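Local coordinates for SG7.AF (Anopheles freeborni, PDB 6XL7), which is a mosquito salivary protein that inhibits the alternative pathway of host complement, acting on the activated C3 convertase C3bBb and enhancing its accumulation on immobilized properdin, at residues R13-D18 and K65-K70; Q27-G32 and P97-A102; S35-P40 and G104-E109; D50-S55 and C113-L118. All coordinates share one frame; numbering follows the deposited sequence. Where two conformers were deposited one is given.

Contact 1 of 4, residues R13-D18 and K65-K70. With SO4 (sulfate ion), chain B.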
# COMPACT_ATOMS: atom_id res chain seq x y z
N ARG A 13 -8.92 -3.05 2.07
CA ARG A 13 -9.92 -2.22 2.74
C ARG A 13 -9.41 -1.74 4.10
O ARG A 13 -9.79 -0.65 4.55
CB ARG A 13 -11.23 -2.99 2.88
CG ARG A 13 -12.29 -2.27 3.71
CD ARG A 13 -13.65 -2.94 3.59
NE ARG A 13 -13.62 -4.39 3.83
CZ ARG A 13 -13.56 -4.95 5.04
NH1 ARG A 13 -13.49 -4.17 6.12
NH2 ARG A 13 -13.56 -6.27 5.16
N ARG A 14 -8.53 -2.51 4.74
CA ARG A 14 -7.98 -2.13 6.03
C ARG A 14 -6.88 -1.07 5.93
O ARG A 14 -6.47 -0.53 6.96
CB ARG A 14 -7.52 -3.38 6.80
CG ARG A 14 -8.68 -4.25 7.29
CD ARG A 14 -8.33 -5.74 7.34
NE ARG A 14 -9.41 -6.54 7.92
CZ ARG A 14 -9.37 -7.87 8.03
NH1 ARG A 14 -10.39 -8.52 8.59
NH2 ARG A 14 -8.33 -8.55 7.58
N ILE A 15 -6.40 -0.78 4.72
CA ILE A 15 -5.46 0.32 4.48
C ILE A 15 -6.32 1.55 4.26
O ILE A 15 -6.78 1.83 3.16
CB ILE A 15 -4.55 0.04 3.28
CG1 ILE A 15 -3.59 -1.11 3.60
CG2 ILE A 15 -3.75 1.29 2.91
CD1 ILE A 15 -2.82 -1.63 2.39
N ASP A 16 -6.54 2.30 5.34
CA ASP A 16 -7.45 3.42 5.29
C ASP A 16 -6.73 4.70 4.88
O ASP A 16 -5.51 4.83 5.02
CB ASP A 16 -8.13 3.62 6.64
CG ASP A 16 -7.14 3.84 7.77
OD1 ASP A 16 -5.95 3.49 7.59
OD2 ASP A 16 -7.55 4.35 8.83
N PHE A 17 -7.51 5.64 4.36
CA PHE A 17 -7.05 6.96 4.00
C PHE A 17 -7.88 7.99 4.75
O PHE A 17 -9.10 7.84 4.87
CB PHE A 17 -7.20 7.17 2.49
CG PHE A 17 -6.38 6.22 1.67
CD1 PHE A 17 -6.87 4.98 1.31
CD2 PHE A 17 -5.10 6.56 1.26
CE1 PHE A 17 -6.12 4.10 0.56
CE2 PHE A 17 -4.34 5.68 0.51
CZ PHE A 17 -4.84 4.46 0.16
N ASP A 18 -7.21 9.02 5.27
CA ASP A 18 -7.89 10.07 6.03
C ASP A 18 -8.44 11.09 5.04
O ASP A 18 -7.70 11.93 4.52
CB ASP A 18 -6.92 10.70 7.02
CG ASP A 18 -7.57 11.78 7.90
OD1 ASP A 18 -8.72 12.18 7.64
OD2 ASP A 18 -6.92 12.23 8.86
N LYS A 65 2.69 -2.08 7.47
CA LYS A 65 3.82 -1.49 6.75
C LYS A 65 3.35 -0.37 5.84
O LYS A 65 3.97 0.70 5.79
CB LYS A 65 4.57 -2.56 5.96
CG LYS A 65 5.39 -3.51 6.82
CD LYS A 65 6.00 -4.62 5.96
CE LYS A 65 6.92 -5.50 6.79
NZ LYS A 65 7.57 -6.57 5.97
N VAL A 66 2.25 -0.59 5.11
CA VAL A 66 1.73 0.45 4.22
C VAL A 66 1.27 1.65 5.02
O VAL A 66 1.54 2.80 4.65
CB VAL A 66 0.61 -0.11 3.33
CG1 VAL A 66 -0.07 1.04 2.58
CG2 VAL A 66 1.16 -1.12 2.38
N ASN A 67 0.59 1.41 6.14
CA ASN A 67 0.13 2.55 6.90
C ASN A 67 1.30 3.40 7.41
O ASN A 67 1.23 4.63 7.34
CB ASN A 67 -0.93 2.14 7.93
CG ASN A 67 -2.25 1.70 7.26
OD1 ASN A 67 -2.86 0.69 7.62
ND2 ASN A 67 -2.68 2.47 6.25
N ASP A 68 2.41 2.78 7.84
CA ASP A 68 3.58 3.54 8.28
C ASP A 68 4.24 4.29 7.13
O ASP A 68 4.64 5.46 7.28
CB ASP A 68 4.59 2.60 8.93
CG ASP A 68 4.07 1.95 10.20
OD1 ASP A 68 3.10 2.48 10.79
OD2 ASP A 68 4.65 0.93 10.63
N VAL A 69 4.38 3.64 5.98
CA VAL A 69 4.97 4.29 4.80
C VAL A 69 4.10 5.46 4.35
O VAL A 69 4.62 6.53 4.00
CB VAL A 69 5.19 3.23 3.70
CG1 VAL A 69 5.38 3.87 2.33
CG2 VAL A 69 6.38 2.35 4.06
N LYS A 70 2.78 5.29 4.39
CA LYS A 70 1.88 6.36 3.97
C LYS A 70 1.89 7.52 4.97
O LYS A 70 1.88 8.69 4.55
CB LYS A 70 0.47 5.79 3.78
CG LYS A 70 -0.55 6.84 3.39
CD LYS A 70 -1.75 6.20 2.71
CE LYS A 70 -2.50 5.27 3.65
NZ LYS A 70 -3.06 6.00 4.82
S SO4 B . -13.46 -6.79 8.90
O1 SO4 B . -14.79 -6.54 9.47
O2 SO4 B . -12.67 -7.56 9.86
O3 SO4 B . -12.79 -5.52 8.64
O4 SO4 B . -13.60 -7.55 7.66
O HOH W 1 -4.07 9.08 4.28
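In this four-helix protein the extended connection between helix 2-13 and helix 23-46 runs across the flank of helix 56-77, its residues R13-D18 meeting K65-K70. The polar link is made by K70. Its chain leaves with CG anti to the backbone N (chi1 178°) and bends at chi3 and chi4, which brings NZ to the backbone O of D16 at 2.7 Å, in the plane of that carbonyl. The D16 carboxylate keeps apart, with OD1 4.7 Å from K70 NZ, near enough that the opposite charges may still favour each other. A water accepting long bonds from K70 NZ and from the backbone N of D18 makes a second bridge, two residues beyond D16. Apolar contact comes from I15, whose CG2 lies 3.7 Å from V66 CG1, the two side chains crossing at about a right angle; CD1 of I15 rests on the same valine. F17 crosses the aliphatic part of K70, its CE2 being 3.4 Å from K70 CD, while its side chain also touches K30 and V33 of helix 23-46. N67 fills in beside I15 through ND2. At the solvent side a sulfate, probably from the crystallisation liquor, is held by two arginines: R13 grips it edge-on with NH1 to O3 and NH2 to O4, and R14 adds NH1, 2.8 Å from sulfate O2.

Contact 2 of 4, residues Q27-G32 and P97-A102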
# COMPACT_ATOMS: atom_id res chain seq x y z
N GLN A 27 -4.89 11.83 -3.73
CA GLN A 27 -4.77 11.24 -5.06
C GLN A 27 -3.44 10.53 -5.24
O GLN A 27 -3.38 9.41 -5.77
CB GLN A 27 -4.99 12.30 -6.14
CG GLN A 27 -6.43 12.80 -6.20
CD GLN A 27 -6.57 14.11 -6.95
OE1 GLN A 27 -5.63 14.58 -7.59
NE2 GLN A 27 -7.76 14.70 -6.86
N SER A 28 -2.35 11.16 -4.80
CA SER A 28 -1.04 10.52 -4.92
C SER A 28 -0.91 9.34 -3.98
O SER A 28 -0.34 8.31 -4.34
CB SER A 28 0.08 11.54 -4.68
OG SER A 28 0.30 12.33 -5.82
N ALA A 29 -1.42 9.47 -2.75
CA ALA A 29 -1.33 8.37 -1.80
C ALA A 29 -2.08 7.15 -2.31
O ALA A 29 -1.56 6.03 -2.27
CB ALA A 29 -1.86 8.81 -0.44
N LYS A 30 -3.30 7.35 -2.81
CA LYS A 30 -4.10 6.25 -3.33
C LYS A 30 -3.48 5.65 -4.59
O LYS A 30 -3.44 4.42 -4.74
CB LYS A 30 -5.53 6.70 -3.58
CG LYS A 30 -6.28 7.02 -2.30
CD LYS A 30 -7.64 7.65 -2.60
CE LYS A 30 -8.33 8.10 -1.33
NZ LYS A 30 -9.60 8.82 -1.60
N PHE A 31 -2.97 6.50 -5.49
CA PHE A 31 -2.33 5.98 -6.70
C PHE A 31 -1.14 5.10 -6.35
O PHE A 31 -0.92 4.06 -6.98
CB PHE A 31 -1.86 7.13 -7.59
CG PHE A 31 -0.78 6.73 -8.57
CD1 PHE A 31 -1.12 6.05 -9.74
CD2 PHE A 31 0.55 7.01 -8.33
CE1 PHE A 31 -0.14 5.66 -10.64
CE2 PHE A 31 1.54 6.62 -9.22
CZ PHE A 31 1.19 5.95 -10.38
N GLY A 32 -0.35 5.51 -5.35
CA GLY A 32 0.79 4.70 -4.96
C GLY A 32 0.38 3.30 -4.54
O GLY A 32 0.96 2.31 -4.98
N PRO A 97 8.70 10.05 -4.62
CA PRO A 97 9.51 8.91 -5.09
C PRO A 97 9.88 7.93 -4.00
O PRO A 97 9.84 6.71 -4.22
CB PRO A 97 10.73 9.59 -5.73
CG PRO A 97 10.20 10.95 -6.16
CD PRO A 97 9.26 11.34 -5.07
N SER A 98 10.22 8.41 -2.81
CA SER A 98 10.56 7.48 -1.73
C SER A 98 9.34 6.73 -1.23
O SER A 98 9.46 5.57 -0.82
CB SER A 98 11.31 8.18 -0.60
OG SER A 98 10.54 9.21 -0.02
N TYR A 99 8.16 7.36 -1.30
CA TYR A 99 6.91 6.66 -0.99
C TYR A 99 6.71 5.49 -1.93
O TYR A 99 6.47 4.35 -1.50
CB TYR A 99 5.76 7.67 -1.11
CG TYR A 99 4.37 7.11 -0.95
CD1 TYR A 99 3.98 6.49 0.23
CD2 TYR A 99 3.43 7.25 -1.98
CE1 TYR A 99 2.69 6.00 0.38
CE2 TYR A 99 2.15 6.77 -1.84
CZ TYR A 99 1.78 6.14 -0.66
OH TYR A 99 0.50 5.64 -0.47
N LEU A 100 6.80 5.74 -3.24
CA LEU A 100 6.56 4.68 -4.22
C LEU A 100 7.59 3.56 -4.08
O LEU A 100 7.23 2.38 -4.13
CB LEU A 100 6.60 5.28 -5.62
CG LEU A 100 5.51 6.31 -5.91
CD1 LEU A 100 5.66 6.86 -7.31
CD2 LEU A 100 4.12 5.71 -5.72
N THR A 101 8.87 3.92 -3.90
CA THR A 101 9.91 2.91 -3.70
C THR A 101 9.63 2.06 -2.46
O THR A 101 9.79 0.83 -2.49
CB THR A 101 11.28 3.58 -3.59
OG1 THR A 101 11.58 4.26 -4.82
CG2 THR A 101 12.36 2.56 -3.29
N ALA A 102 9.20 2.69 -1.37
CA ALA A 102 8.94 1.94 -0.15
C ALA A 102 7.76 1.00 -0.34
O ALA A 102 7.78 -0.13 0.17
CB ALA A 102 8.70 2.91 1.02
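Y99 reaches across from helix 89-113 with CG anti to its backbone N (chi1 174°), a setting that sends the ring straight at helix 23-46. Its hydroxyl donates to the backbone O of A29, with Y99 OH 2.8 Å from A29 O. The acceptor lies in the plane of the phenol ring, at its edge, and the hydroxyl meets a lone pair of the carbonyl at a C=O...donor angle of 118°. The buried OH is thus satisfied by a main-chain group inside a helix. L100, one residue on, has CG anti to its carbonyl carbon, and its chi2 sets CD1 anti to CA, leaving CD2 as the branch that reaches G32 CA at 3.6 Å. The two helices of the bundle run nearly parallel here, their short segments crossing at -25° with axes 10.4 Å apart. The bare CA of G32 lets both side chains come close, Y99 CE2 lying 4.0 Å from G32 CA. F31, with CG anti to its backbone N, brings its ring near L100, where F31 CE2 lies 4.4 Å from L100 CD2. Behind the contact, F73 of helix 56-77 stacks on the Y99 ring, and A29 touches F17 of the loop before helix 23-46.

Contact 3 of 4, residues S35-P40 and G104-E109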
# COMPACT_ATOMS: atom_id res chain seq x y z
N SER A 35 -0.98 1.30 -7.66
CA SER A 35 -0.04 0.92 -8.71
C SER A 35 1.06 0.01 -8.18
O SER A 35 1.50 -0.90 -8.89
CB SER A 35 0.57 2.18 -9.34
OG SER A 35 1.26 2.95 -8.36
N GLN A 36 1.51 0.23 -6.95
CA GLN A 36 2.63 -0.54 -6.43
C GLN A 36 2.20 -1.83 -5.74
O GLN A 36 3.01 -2.76 -5.63
CB GLN A 36 3.45 0.30 -5.44
CG GLN A 36 4.16 1.50 -6.07
CD GLN A 36 5.36 1.09 -6.90
OE1 GLN A 36 6.06 0.12 -6.58
NE2 GLN A 36 5.61 1.84 -7.96
N LEU A 37 0.94 -1.91 -5.30
CA LEU A 37 0.50 -3.04 -4.48
C LEU A 37 -0.78 -3.71 -4.99
O LEU A 37 -0.77 -4.91 -5.28
CB LEU A 37 0.34 -2.61 -3.02
CG LEU A 37 1.67 -2.35 -2.30
CD1 LEU A 37 1.44 -1.55 -1.05
CD2 LEU A 37 2.33 -3.68 -1.96
N ARG A 38 -1.88 -2.95 -5.11
CA ARG A 38 -3.16 -3.59 -5.39
C ARG A 38 -3.16 -4.28 -6.75
O ARG A 38 -3.54 -5.45 -6.86
CB ARG A 38 -4.31 -2.59 -5.26
CG ARG A 38 -5.67 -3.26 -5.14
CD ARG A 38 -6.81 -2.25 -5.04
NE ARG A 38 -6.86 -1.56 -3.76
CZ ARG A 38 -6.37 -0.35 -3.54
NH1 ARG A 38 -5.78 0.31 -4.53
NH2 ARG A 38 -6.45 0.21 -2.34
N GLU A 39 -2.71 -3.58 -7.80
CA GLU A 39 -2.70 -4.21 -9.12
C GLU A 39 -1.76 -5.41 -9.20
O GLU A 39 -2.22 -6.50 -9.57
CB GLU A 39 -2.48 -3.18 -10.24
CG GLU A 39 -2.28 -3.84 -11.59
CD GLU A 39 -2.09 -2.86 -12.72
OE1 GLU A 39 -1.88 -1.66 -12.46
OE2 GLU A 39 -2.14 -3.30 -13.89
N PRO A 40 -0.47 -5.31 -8.85
CA PRO A 40 0.39 -6.50 -9.00
C PRO A 40 0.01 -7.65 -8.08
O PRO A 40 0.08 -8.81 -8.50
CB PRO A 40 1.80 -5.97 -8.73
CG PRO A 40 1.62 -4.67 -8.07
CD PRO A 40 0.31 -4.11 -8.55
N GLY A 104 6.95 -0.37 -3.16
CA GLY A 104 7.46 -1.45 -3.99
C GLY A 104 8.22 -2.49 -3.19
O GLY A 104 8.14 -3.69 -3.48
N GLU A 105 8.96 -2.05 -2.17
CA GLU A 105 9.66 -2.99 -1.31
C GLU A 105 8.66 -3.83 -0.51
O GLU A 105 8.86 -5.04 -0.35
CB GLU A 105 10.62 -2.24 -0.38
CG GLU A 105 11.73 -1.54 -1.14
CD GLU A 105 12.62 -0.69 -0.24
OE1 GLU A 105 13.65 -0.19 -0.72
OE2 GLU A 105 12.27 -0.53 0.95
N ILE A 106 7.58 -3.21 -0.04
CA ILE A 106 6.52 -3.96 0.63
C ILE A 106 5.93 -5.00 -0.31
O ILE A 106 5.63 -6.12 0.10
CB ILE A 106 5.45 -3.01 1.20
CG1 ILE A 106 6.03 -2.18 2.36
CG2 ILE A 106 4.24 -3.80 1.67
CD1 ILE A 106 5.17 -0.96 2.70
N ARG A 107 5.76 -4.66 -1.60
CA ARG A 107 5.25 -5.63 -2.55
C ARG A 107 6.14 -6.87 -2.60
O ARG A 107 5.65 -8.00 -2.51
CB ARG A 107 5.13 -5.01 -3.95
CG ARG A 107 4.65 -6.02 -5.02
CD ARG A 107 4.74 -5.49 -6.46
NE ARG A 107 6.09 -5.06 -6.82
CZ ARG A 107 6.46 -3.78 -6.95
NH1 ARG A 107 5.58 -2.81 -6.76
NH2 ARG A 107 7.72 -3.49 -7.27
N GLY A 108 7.45 -6.67 -2.73
CA GLY A 108 8.35 -7.81 -2.80
C GLY A 108 8.33 -8.65 -1.53
O GLY A 108 8.34 -9.88 -1.59
N GLU A 109 8.28 -8.00 -0.38
CA GLU A 109 8.24 -8.73 0.88
C GLU A 109 6.94 -9.52 1.01
O GLU A 109 6.95 -10.69 1.41
CB GLU A 109 8.39 -7.75 2.05
CG GLU A 109 9.74 -7.04 2.08
CD GLU A 109 9.71 -5.72 2.84
OE1 GLU A 109 8.71 -5.43 3.53
OE2 GLU A 109 10.71 -4.97 2.74
O HOH W 2 8.60 -1.01 -7.92
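A pi-type turn at residues 35-38 widens helix 23-46 where it packs against helix 89-113 in the helical bundle, and the arginine of the partner helix binds a carbonyl of this turn. The short segments run 35° from parallel, with axes 8.7 Å apart. R107 leaves its helix with CG anti to the backbone N (chi1 177°), stays extended through chi2 and bends at chi3, so that NH1 serves two oxygens of one residue. The backbone O of Q36 accepts at 2.8 Å from R107 NH1, in the guanidinium plane and on a carbonyl lone pair. The amide of Q36 curls back through its bend at chi2 to place OE1 3.0 Å from R107 NH1; here the bond is fairly straight, 163° at the hydrogen, but the donor stands above the amide plane. A water in the guanidinium plane, accepting from R107 NH2 and donating to Q36 OE1, closes the cluster. One face of the guanidinium is covered by the backbone O of G104, over its centre, while OE1 of Q36 also lies 3.3 Å from G104 CA. The aliphatic part of R107 is packed as well: CD lies 3.6 Å from P40 CG, the proline ring crossing the chain at about a right angle, and L37 CD2 is 3.6 Å from R107 CA. L37 and I106 then turn inward to helix 56-77, touching V66 and M62 respectively, and L37 also meets F12 of helix 2-13.

Contact 4 of 4, residues D50-S55 and C113-L118. With SO4 (sulfate ion), chain E.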
# COMPACT_ATOMS: atom_id res chain seq x y z
N ASP A 50 -7.85 -23.14 -6.57
CA ASP A 50 -9.02 -22.79 -5.78
C ASP A 50 -8.76 -22.90 -4.27
O ASP A 50 -9.35 -22.14 -3.50
CB ASP A 50 -10.19 -23.71 -6.18
CG ASP A 50 -10.33 -23.91 -7.71
OD1 ASP A 50 -9.42 -23.57 -8.51
OD2 ASP A 50 -11.41 -24.40 -8.14
N ASP A 51 -7.90 -23.81 -3.83
CA ASP A 51 -7.75 -24.08 -2.40
C ASP A 51 -6.40 -23.65 -1.81
O ASP A 51 -6.05 -24.07 -0.70
CB ASP A 51 -8.11 -25.53 -2.07
CG ASP A 51 -9.59 -25.79 -2.22
OD1 ASP A 51 -10.33 -25.59 -1.23
OD2 ASP A 51 -10.03 -26.14 -3.34
N VAL A 52 -5.65 -22.80 -2.52
CA VAL A 52 -4.49 -22.17 -1.89
C VAL A 52 -4.94 -21.41 -0.65
O VAL A 52 -6.01 -20.77 -0.64
CB VAL A 52 -3.79 -21.24 -2.90
CG1 VAL A 52 -2.73 -20.41 -2.19
CG2 VAL A 52 -3.16 -22.04 -4.02
N LYS A 53 -4.13 -21.47 0.41
CA LYS A 53 -4.37 -20.71 1.63
C LYS A 53 -3.41 -19.53 1.69
O LYS A 53 -2.20 -19.69 1.47
CB LYS A 53 -4.18 -21.59 2.87
CG LYS A 53 -4.53 -20.89 4.18
CD LYS A 53 -4.30 -21.79 5.38
CE LYS A 53 -4.54 -21.04 6.68
NZ LYS A 53 -5.91 -20.44 6.72
N LEU A 54 -3.95 -18.34 1.95
CA LEU A 54 -3.13 -17.15 2.15
C LEU A 54 -2.71 -17.04 3.61
O LEU A 54 -3.45 -17.43 4.52
CB LEU A 54 -3.89 -15.88 1.76
CG LEU A 54 -4.42 -15.82 0.32
CD1 LEU A 54 -4.97 -14.43 0.02
CD2 LEU A 54 -3.35 -16.20 -0.69
N SER A 55 -1.53 -16.48 3.83
CA SER A 55 -1.01 -16.24 5.17
C SER A 55 -1.63 -14.97 5.76
O SER A 55 -1.36 -13.86 5.28
CB SER A 55 0.51 -16.10 5.12
OG SER A 55 1.01 -15.57 6.33
N CYS A 113 5.76 -13.98 1.28
CA CYS A 113 5.06 -14.60 2.40
C CYS A 113 3.59 -14.90 2.14
O CYS A 113 2.91 -15.40 3.04
CB CYS A 113 5.20 -13.76 3.69
SG CYS A 113 4.60 -12.01 3.70
N LEU A 114 3.10 -14.63 0.93
CA LEU A 114 1.66 -14.58 0.70
C LEU A 114 0.98 -15.93 0.93
O LEU A 114 -0.11 -15.98 1.51
CB LEU A 114 1.37 -14.08 -0.71
CG LEU A 114 0.72 -12.71 -0.87
CD1 LEU A 114 0.37 -12.51 -2.34
CD2 LEU A 114 -0.51 -12.57 0.02
N THR A 115 1.58 -17.03 0.48
CA THR A 115 0.94 -18.33 0.59
C THR A 115 1.51 -19.15 1.75
O THR A 115 2.65 -18.97 2.17
CB THR A 115 1.04 -19.12 -0.72
OG1 THR A 115 2.41 -19.42 -1.00
CG2 THR A 115 0.44 -18.34 -1.86
N THR A 116 0.69 -20.08 2.23
CA THR A 116 1.08 -20.96 3.33
C THR A 116 0.50 -22.35 3.08
O THR A 116 -0.13 -22.59 2.05
CB THR A 116 0.66 -20.34 4.68
OG1 THR A 116 1.25 -21.09 5.74
CG2 THR A 116 -0.85 -20.31 4.84
N ARG A 117 0.72 -23.28 4.01
CA ARG A 117 0.20 -24.63 3.85
C ARG A 117 -1.26 -24.70 4.30
O ARG A 117 -1.74 -23.89 5.09
CB ARG A 117 0.91 -25.61 4.78
CG ARG A 117 2.39 -25.65 4.72
CD ARG A 117 2.85 -26.62 5.78
NE ARG A 117 4.27 -26.89 5.69
CZ ARG A 117 4.90 -27.78 6.45
NH1 ARG A 117 4.21 -28.49 7.33
NH2 ARG A 117 6.20 -27.98 6.30
N LEU A 118 -1.94 -25.74 3.83
CA LEU A 118 -3.23 -26.09 4.41
C LEU A 118 -3.05 -26.65 5.81
O LEU A 118 -2.00 -27.20 6.16
CB LEU A 118 -3.92 -27.14 3.54
CG LEU A 118 -4.33 -26.65 2.16
CD1 LEU A 118 -5.26 -27.66 1.49
CD2 LEU A 118 -5.00 -25.28 2.25
S SO4 E . -0.27 -17.77 8.96
O1 SO4 E . 0.14 -18.45 10.19
O2 SO4 E . 0.90 -17.61 8.09
O3 SO4 E . -1.27 -18.58 8.28
O4 SO4 E . -0.85 -16.48 9.30
O HOH W 3 -1.85 -23.26 0.15
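K53 and T116 lie side by side and point the same way, K53 with CG anti to its backbone N (chi1 -175°) and T116 with CG2 in the crowded position between N and carbonyl carbon. They belong to a short antiparallel pairing of strand 53-54 with strand 115-116, near the chain's C-terminus. The K53-T116 pair is loose, with T116 N donating to K53 O at 3.0 Å; a water spans its other side, accepting from K53 N and donating to T116 O. At the non-hydrogen-bonded pair L54-T115 the side chains diverge. The next bond is straighter: S55 N reaches L114 O at 2.8 Å with 170° at the hydrogen, although the donor sits above the carbonyl plane. Outside the backbone pairing, K53 CD comes to 3.3 Å from R117 O, V52 CG1 meets T115 CG2, and L118 CD2 packs on K53 CB. C113 is disulfide-bonded to C58, tying the end of helix 89-113 to helix 56-77 beside this pairing. S55 is the N-cap of that second helix: with OG anti to its own N (chi1 167°), the hydroxyl caps C58 N and also donates to a sulfate, probably from the crystallisation liquor, S55 OG being 2.7 Å from sulfate O2.

In the fold
Contacts 2 and 3 are successive levels of one interface, helix 23-46 against helix 89-113, centres about 11 Å apart; L100 O and Q36 OE1, 3.5 Å apart, touch between them. Helix 56-77 packs against both through the residues of contact 1: V69 CG1 lies 3.6 Å from Y99 CD1 of contact 2, and K65 CB 3.7 Å from I106 CD1 of contact 3. K65 adds a salt bridge, its NZ 2.9 Å from E109 OE1. Contact 4 stands apart at one end of the bundle, its centre about 28 Å from that of contact 2, and continues from the same helices in sequence. One sulfate sits at contact 1, the other at contact 4, also bonded by T57 N.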